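PDB 3F3X: transcriptional regulator, marR family, putative from Sulfolobus solfataricus, which probably binds DNA as a dimeric winged helix-turn-helix regulator of the MarR family, apparently acting in transcriptional activation in archaea. Local coordinates for residues A[33-36]-A[37-41]; A[42-45]-A[46-50]; A[94-98]-A[99-103]. All blocks are in the same frame, centred on the assembly; numbering follows the deposited sequence.

Interaction 1: A[33-36]-A[37-41]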
loop_
_atom_site.group_PDB
_atom_site.type_symbol
_atom_site.label_atom_id
_atom_site.label_comp_id
_atom_site.label_asym_id
_atom_site.label_seq_id
_atom_site.Cartn_x
_atom_site.Cartn_y
_atom_site.Cartn_z
ATOM N N MET A 33 -7.986 10.282 17.361
ATOM C CA MET A 33 -8.638 9.198 18.088
ATOM C C MET A 33 -7.737 8.122 18.684
ATOM O O MET A 33 -8.229 7.185 19.315
ATOM C CB MET A 33 -9.663 8.536 17.164
ATOM C CG MET A 33 -10.645 9.516 16.541
ATOM S SD MET A 33 -11.794 8.741 15.393
ATOM C CE MET A 33 -12.956 7.996 16.557
ATOM N N ASN A 34 -6.431 8.258 18.492
ATOM C CA ASN A 34 -5.474 7.286 18.999
ATOM C C ASN A 34 -5.801 5.922 18.397
ATOM O O ASN A 34 -5.734 4.890 19.067
ATOM C CB ASN A 34 -5.525 7.236 20.531
ATOM C CG ASN A 34 -4.448 6.354 21.121
ATOM O OD1 ASN A 34 -3.303 6.365 20.666
ATOM N ND2 ASN A 34 -4.803 5.592 22.152
ATOM N N LEU A 35 -6.174 5.941 17.120
ATOM C CA LEU A 35 -6.500 4.728 16.378
ATOM C C LEU A 35 -5.653 4.694 15.122
ATOM O O LEU A 35 -5.120 5.717 14.696
ATOM C CB LEU A 35 -7.975 4.709 15.960
ATOM C CG LEU A 35 -9.060 4.603 17.031
ATOM C CD1 LEU A 35 -10.431 4.619 16.350
ATOM C CD2 LEU A 35 -8.870 3.320 17.841
ATOM N N SER A 36 -5.535 3.510 14.532
ATOM C CA SER A 36 -4.786 3.344 13.298
ATOM C C SER A 36 -5.794 3.000 12.208
ATOM O O SER A 36 -6.976 2.784 12.487
ATOM C CB SER A 36 -3.775 2.208 13.428
ATOM O OG SER A 36 -4.428 0.950 13.492
ATOM N N TYR A 37 -5.330 2.946 10.970
ATOM C CA TYR A 37 -6.203 2.609 9.857
ATOM C C TYR A 37 -6.655 1.157 9.982
ATOM O O TYR A 37 -7.796 0.825 9.663
ATOM C CB TYR A 37 -5.469 2.808 8.538
ATOM C CG TYR A 37 -6.315 2.552 7.313
ATOM C CD1 TYR A 37 -7.588 3.109 7.188
ATOM C CD2 TYR A 37 -5.812 1.812 6.247
ATOM C CE1 TYR A 37 -8.338 2.940 6.024
ATOM C CE2 TYR A 37 -6.551 1.638 5.080
ATOM C CZ TYR A 37 -7.808 2.208 4.973
ATOM O OH TYR A 37 -8.504 2.071 3.792
ATOM N N LEU A 38 -5.755 0.294 10.442
ATOM C CA LEU A 38 -6.089 -1.117 10.610
ATOM C C LEU A 38 -7.151 -1.250 11.695
ATOM O O LEU A 38 -8.022 -2.116 11.613
ATOM C CB LEU A 38 -4.851 -1.931 10.999
ATOM C CG LEU A 38 -5.096 -3.436 11.161
ATOM C CD1 LEU A 38 -5.634 -4.006 9.860
ATOM C CD2 LEU A 38 -3.798 -4.138 11.550
ATOM N N ASP A 39 -7.064 -0.395 12.714
ATOM C CA ASP A 39 -8.035 -0.399 13.807
ATOM C C ASP A 39 -9.411 -0.127 13.206
ATOM O O ASP A 39 -10.396 -0.788 13.547
ATOM C CB ASP A 39 -7.727 0.704 14.822
ATOM C CG ASP A 39 -6.527 0.393 15.699
ATOM O OD1 ASP A 39 -6.018 1.347 16.326
ATOM O OD2 ASP A 39 -6.106 -0.784 15.781
ATOM N N PHE A 40 -9.471 0.865 12.324
ATOM C CA PHE A 40 -10.719 1.218 11.666
ATOM C C PHE A 40 -11.273 0.026 10.883
ATOM O O PHE A 40 -12.466 -0.269 10.948
ATOM C CB PHE A 40 -10.506 2.390 10.707
ATOM C CG PHE A 40 -11.566 2.504 9.651
ATOM C CD1 PHE A 40 -12.845 2.967 9.965
ATOM C CD2 PHE A 40 -11.298 2.110 8.344
ATOM C CE1 PHE A 40 -13.837 3.037 8.981
ATOM C CE2 PHE A 40 -12.278 2.176 7.361
ATOM C CZ PHE A 40 -13.550 2.637 7.676
ATOM N N SER A 41 -10.405 -0.645 10.133
ATOM C CA SER A 41 -10.822 -1.799 9.337
ATOM C C SER A 41 -11.410 -2.918 10.197
ATOM O O SER A 41 -12.432 -3.518 9.846
ATOM C CB SER A 41 -9.638 -2.342 8.536
ATOM O OG SER A 41 -9.187 -1.389 7.592
HETATM O O HOH W 1 -3.028 -1.068 14.380
#
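S36 and D39 face each other across the start of helix 37-48, each side chain bonded to the other's backbone NH. D39 CB lies 3.2 Å from S36 O and also borders S36 OG. CG comes next and sits against S36 OG, carried back over the first turn by a chi1 of -74° that sets it beside its own backbone N. From there OD1 accepts S36 N at 2.9 Å; the N-H comes down from above the carboxylate plane, 46° out of it, rather than within it. OD1 also rests on L35, 3.4 Å from L35 CA, and the L35 side chain crosses the aspartate at a slant, CD2 reaching 3.8 Å from D39 OD1. OD2 takes a weak bond from a water, and that water binds S36 OG more closely, at 2.6 Å. In return S36 OG, held between its backbone N and carbonyl carbon by a chi1 of 70°, accepts D39 N at 3.1 Å. The main chain adds the first helical bond, F40 N to S36 O at 3.2 Å. Outside the pair, N26 OD1 of helix 3-33 accepts Y37 N, while Y37 OH crosses the dimer interface to N12 of the second subunit; A70 and L74 of helix 64-76 pack on D39. These reciprocal bonds make a capping box: the N-cap amide and a first-turn amide, which lack an i-4 helical carbonyl, receive side-chain acceptors, and the negative carboxylate at the N-terminal end probably interacts favourably with the helix dipole.

Interaction 2: A[42-45]-A[46-50]; sequences ILKA and TSEEP. With SO4 (sulfate ion), chain B.
The C-terminal turn of helix 37-48 closes here, while K44 on its flank reaches a sulfate site at the subunit interface. T46 turns OG1 back to I42 O, donating at 2.9 Å; T46 N reaches the same oxygen at 3.0 Å from the opposite face of the carbonyl plane, so two donors grip one acceptor. S47 OG reaches one residue less far back: its chi1 of 74° folds it along the helix to donate to K44 O at 2.6 Å, while S47 N bonds L43 O at 2.9 Å. E48 N keeps only a weak bond to K44 O and meets A45 O at 3.3 Å from well above the carbonyl plane. K44 stretches away fully extended and gives NZ to sulfate O4 at 2.8 Å. The ion, probably from the crystallisation liquor, is also held by R59, Y60, and K16 and Q9 of the second subunit. E48 crosses K44 without a charge contact; K44 NZ and E48 OE2 stay 5.3 Å apart, and E48 OE1 instead forms salt bridges with R51 and R59. Hydroxyl-to-carbonyl bonds are common in helices at large; the shift from i-4 to i-3 backbone bonding is typical of a helix C-terminus.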
loop_
_atom_site.group_PDB
_atom_site.type_symbol
_atom_site.label_atom_id
_atom_site.label_comp_id
_atom_site.label_asym_id
_atom_site.label_seq_id
_atom_site.Cartn_x
_atom_site.Cartn_y
_atom_site.Cartn_z
ATOM N N ILE A 42 -10.758 -3.205 11.318
ATOM C CA ILE A 42 -11.228 -4.253 12.214
ATOM C C ILE A 42 -12.596 -3.880 12.773
ATOM O O ILE A 42 -13.500 -4.719 12.834
ATOM C CB ILE A 42 -10.220 -4.492 13.367
ATOM C CG1 ILE A 42 -8.931 -5.095 12.791
ATOM C CG2 ILE A 42 -10.827 -5.413 14.435
ATOM C CD1 ILE A 42 -7.812 -5.238 13.804
ATOM N N LEU A 43 -12.753 -2.624 13.177
ATOM C CA LEU A 43 -14.036 -2.180 13.701
ATOM C C LEU A 43 -15.115 -2.301 12.623
ATOM O O LEU A 43 -16.218 -2.758 12.898
ATOM C CB LEU A 43 -13.948 -0.733 14.199
ATOM C CG LEU A 43 -13.095 -0.545 15.461
ATOM C CD1 LEU A 43 -13.013 0.933 15.832
ATOM C CD2 LEU A 43 -13.706 -1.331 16.615
ATOM N N LYS A 44 -14.799 -1.911 11.393
ATOM C CA LYS A 44 -15.797 -2.002 10.331
ATOM C C LYS A 44 -16.249 -3.444 10.086
ATOM O O LYS A 44 -17.448 -3.729 10.041
ATOM C CB LYS A 44 -15.257 -1.416 9.026
ATOM C CG LYS A 44 -16.264 -1.497 7.873
ATOM C CD LYS A 44 -15.682 -0.959 6.576
ATOM C CE LYS A 44 -16.686 -1.073 5.434
ATOM N NZ LYS A 44 -16.068 -0.685 4.130
ATOM N N ALA A 45 -15.290 -4.354 9.934
ATOM C CA ALA A 45 -15.613 -5.757 9.678
ATOM C C ALA A 45 -16.413 -6.409 10.814
ATOM O O ALA A 45 -17.365 -7.159 10.562
ATOM C CB ALA A 45 -14.331 -6.543 9.428
ATOM N N THR A 46 -16.024 -6.138 12.057
ATOM C CA THR A 46 -16.734 -6.720 13.193
ATOM C C THR A 46 -18.087 -6.049 13.433
ATOM O O THR A 46 -18.976 -6.650 14.029
ATOM C CB THR A 46 -15.884 -6.678 14.498
ATOM O OG1 THR A 46 -15.507 -5.330 14.805
ATOM C CG2 THR A 46 -14.620 -7.542 14.339
ATOM N N SER A 47 -18.253 -4.813 12.965
ATOM C CA SER A 47 -19.533 -4.130 13.136
ATOM C C SER A 47 -20.586 -4.863 12.299
ATOM O O SER A 47 -21.784 -4.793 12.587
ATOM C CB SER A 47 -19.446 -2.666 12.688
ATOM O OG SER A 47 -19.407 -2.554 11.274
ATOM N N GLU A 48 -20.124 -5.559 11.261
ATOM C CA GLU A 48 -21.004 -6.325 10.374
ATOM C C GLU A 48 -21.483 -7.605 11.071
ATOM O O GLU A 48 -22.662 -7.963 11.004
ATOM C CB GLU A 48 -20.255 -6.671 9.080
ATOM C CG GLU A 48 -19.903 -5.445 8.239
ATOM C CD GLU A 48 -18.785 -5.703 7.244
ATOM O OE1 GLU A 48 -18.327 -6.861 7.126
ATOM O OE2 GLU A 48 -18.356 -4.734 6.582
ATOM N N GLU A 49 -20.556 -8.287 11.730
ATOM C CA GLU A 49 -20.841 -9.508 12.480
ATOM C C GLU A 49 -19.514 -9.933 13.104
ATOM O O GLU A 49 -18.451 -9.520 12.638
ATOM C CB GLU A 49 -21.374 -10.625 11.559
ATOM C CG GLU A 49 -20.310 -11.309 10.685
ATOM C CD GLU A 49 -20.886 -12.438 9.835
ATOM O OE1 GLU A 49 -21.606 -12.147 8.858
ATOM O OE2 GLU A 49 -20.625 -13.619 10.149
ATOM N N PRO A 50 -19.552 -10.742 14.177
ATOM C CA PRO A 50 -18.303 -11.180 14.809
ATOM C C PRO A 50 -17.418 -11.870 13.772
ATOM O O PRO A 50 -17.913 -12.637 12.950
ATOM C CB PRO A 50 -18.788 -12.131 15.900
ATOM C CG PRO A 50 -20.131 -11.534 16.284
ATOM C CD PRO A 50 -20.722 -11.242 14.920
HETATM S S SO4 B . -13.453 -3.228 3.738
HETATM O O1 SO4 B . -12.314 -2.351 3.403
HETATM O O2 SO4 B . -13.752 -3.120 5.173
HETATM O O3 SO4 B . -13.111 -4.628 3.413
HETATM O O4 SO4 B . -14.628 -2.800 2.960
#

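Interaction 3: A[94-98]-A[99-103]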
loop_
_atom_site.group_PDB
_atom_site.type_symbol
_atom_site.label_atom_id
_atom_site.label_comp_id
_atom_site.label_asym_id
_atom_site.label_seq_id
_atom_site.Cartn_x
_atom_site.Cartn_y
_atom_site.Cartn_z
ATOM N N VAL A 94 -13.750 -12.129 17.221
ATOM C CA VAL A 94 -13.682 -10.737 17.651
ATOM C C VAL A 94 -15.080 -10.143 17.507
ATOM O O VAL A 94 -15.658 -10.144 16.425
ATOM C CB VAL A 94 -12.708 -9.914 16.780
ATOM C CG1 VAL A 94 -12.642 -8.474 17.290
ATOM C CG2 VAL A 94 -11.318 -10.542 16.808
ATOM N N GLU A 95 -15.618 -9.650 18.611
ATOM C CA GLU A 95 -16.940 -9.053 18.620
ATOM C C GLU A 95 -16.808 -7.588 18.984
ATOM O O GLU A 95 -16.077 -7.235 19.912
ATOM C CB GLU A 95 -17.833 -9.762 19.645
ATOM C CG GLU A 95 -19.188 -9.091 19.853
ATOM C CD GLU A 95 -20.019 -9.775 20.930
ATOM O OE1 GLU A 95 -19.458 -10.099 21.998
ATOM O OE2 GLU A 95 -21.233 -9.971 20.711
ATOM N N ILE A 96 -17.505 -6.727 18.250
ATOM C CA ILE A 96 -17.446 -5.299 18.522
ATOM C C ILE A 96 -18.326 -5.005 19.741
ATOM O O ILE A 96 -19.281 -5.732 20.013
ATOM C CB ILE A 96 -17.926 -4.476 17.289
ATOM C CG1 ILE A 96 -17.418 -3.037 17.388
ATOM C CG2 ILE A 96 -19.458 -4.483 17.203
ATOM C CD1 ILE A 96 -17.674 -2.211 16.134
ATOM N N THR A 97 -17.985 -3.958 20.482
ATOM C CA THR A 97 -18.746 -3.573 21.672
ATOM C C THR A 97 -19.543 -2.314 21.324
ATOM O O THR A 97 -19.275 -1.659 20.312
ATOM C CB THR A 97 -17.822 -3.208 22.843
ATOM O OG1 THR A 97 -17.109 -2.010 22.511
ATOM C CG2 THR A 97 -16.819 -4.337 23.125
ATOM N N PRO A 98 -20.538 -1.961 22.152
ATOM C CA PRO A 98 -21.326 -0.759 21.869
ATOM C C PRO A 98 -20.427 0.469 21.732
ATOM O O PRO A 98 -20.661 1.336 20.883
ATOM C CB PRO A 98 -22.259 -0.677 23.071
ATOM C CG PRO A 98 -22.527 -2.136 23.355
ATOM C CD PRO A 98 -21.135 -2.735 23.257
ATOM N N LYS A 99 -19.394 0.537 22.562
ATOM C CA LYS A 99 -18.458 1.656 22.504
ATOM C C LYS A 99 -17.718 1.610 21.170
ATOM O O LYS A 99 -17.477 2.641 20.539
ATOM C CB LYS A 99 -17.459 1.578 23.657
ATOM C CG LYS A 99 -16.492 2.748 23.714
ATOM C CD LYS A 99 -15.554 2.604 24.899
ATOM C CE LYS A 99 -14.518 3.710 24.924
ATOM N NZ LYS A 99 -13.545 3.503 26.030
ATOM N N GLY A 100 -17.364 0.403 20.744
ATOM C CA GLY A 100 -16.680 0.242 19.477
ATOM C C GLY A 100 -17.531 0.734 18.313
ATOM O O GLY A 100 -17.014 1.363 17.393
ATOM N N ARG A 101 -18.831 0.448 18.343
ATOM C CA ARG A 101 -19.720 0.889 17.269
ATOM C C ARG A 101 -19.765 2.413 17.207
ATOM O O ARG A 101 -19.821 3.004 16.128
ATOM C CB ARG A 101 -21.136 0.338 17.468
ATOM C CG ARG A 101 -21.248 -1.171 17.277
ATOM C CD ARG A 101 -22.700 -1.628 17.299
ATOM N NE ARG A 101 -22.830 -3.083 17.241
ATOM C CZ ARG A 101 -22.782 -3.814 16.129
ATOM N NH1 ARG A 101 -22.609 -3.245 14.942
ATOM N NH2 ARG A 101 -22.906 -5.134 16.210
ATOM N N GLN A 102 -19.728 3.044 18.374
ATOM C CA GLN A 102 -19.760 4.496 18.442
ATOM C C GLN A 102 -18.457 5.077 17.893
ATOM O O GLN A 102 -18.473 6.054 17.141
ATOM C CB GLN A 102 -19.989 4.940 19.892
ATOM C CG GLN A 102 -19.797 6.424 20.140
ATOM C CD GLN A 102 -20.272 6.845 21.523
ATOM O OE1 GLN A 102 -20.014 6.161 22.520
ATOM N NE2 GLN A 102 -20.961 7.980 21.592
ATOM N N VAL A 103 -17.331 4.471 18.258
ATOM C CA VAL A 103 -16.038 4.939 17.777
ATOM C C VAL A 103 -15.931 4.734 16.270
ATOM O O VAL A 103 -15.377 5.577 15.563
ATOM C CB VAL A 103 -14.875 4.220 18.500
ATOM C CG1 VAL A 103 -13.553 4.528 17.817
ATOM C CG2 VAL A 103 -14.807 4.693 19.944
#
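I96, the last residue of strand 92-96, packs against G100 and R101 in the first turn of helix 98-118, where strand gives way to helix. The firm part of the tight side is the cap made by T97: its OG1 accepts G100 N at 3.0 Å, and T97 O accepts R101 N at 2.9 Å. The same hydroxyl bonds to the carbonyl of G78, tying the cap to the chain just before strand 80-85. I96 is modelled in two conformers, and its distances here hold for one of them. In that conformer a chi1 of -160° carries CG1 and CD1 toward the bare glycine backbone, which lets I96 CD1 come within 3.7 Å of G100 C. The other branch, CG2, then sits over the centre of the R101 guanidinium, 3.5 Å above its plane, and the arginine chain, extended from CG to NE, slants across the isoleucine. R101 NH1 continues to the carbonyl of S47 at the end of helix 37-48; L43, T46 and S47 of that helix also touch I96. The outer side is looser. P98 is exposed, and beyond its ring the contact is mostly backbone, with Q102 N bonding P98 O at 3.2 Å. Q102 itself brings only CB near that carbonyl, 3.8 Å away. K99 likewise touches through its root, CB lying 3.8 Å from T97 OG1, before its straight chain leads off and K99 NZ hydrogen-bonds K77 O. A buried aliphatic residue just before a threonine N-cap, with proline in the first helical position, here forms the exit from the beta wing of the MarR-type winged helix-turn-helix domain into the helix that follows it.

How the interactions relate
Interactions 1 and 2 lie at opposite ends of helix 37-48, the first a capping box, whereas interaction 3 starts helix 98-118. All three are partly buried; interaction 3 lies farthest from the chain centre and has the most exposed residues. Both N-terminal ends use a hydroxyl cap, but in interaction 1 a carboxylate answers it, while in interaction 3 the neighbours of the cap are an aliphatic and an arginine side chain in contact. Interaction 2 instead turns hydroxyls onto carbonyls. It meets interaction 3 beside strand 92-96, T46 CG2 lying 3.5 Å from V94 O. Interactions 1 and 3 meet through nonpolar packing, L35 CD1 lying 3.5 Å from V103 CG1.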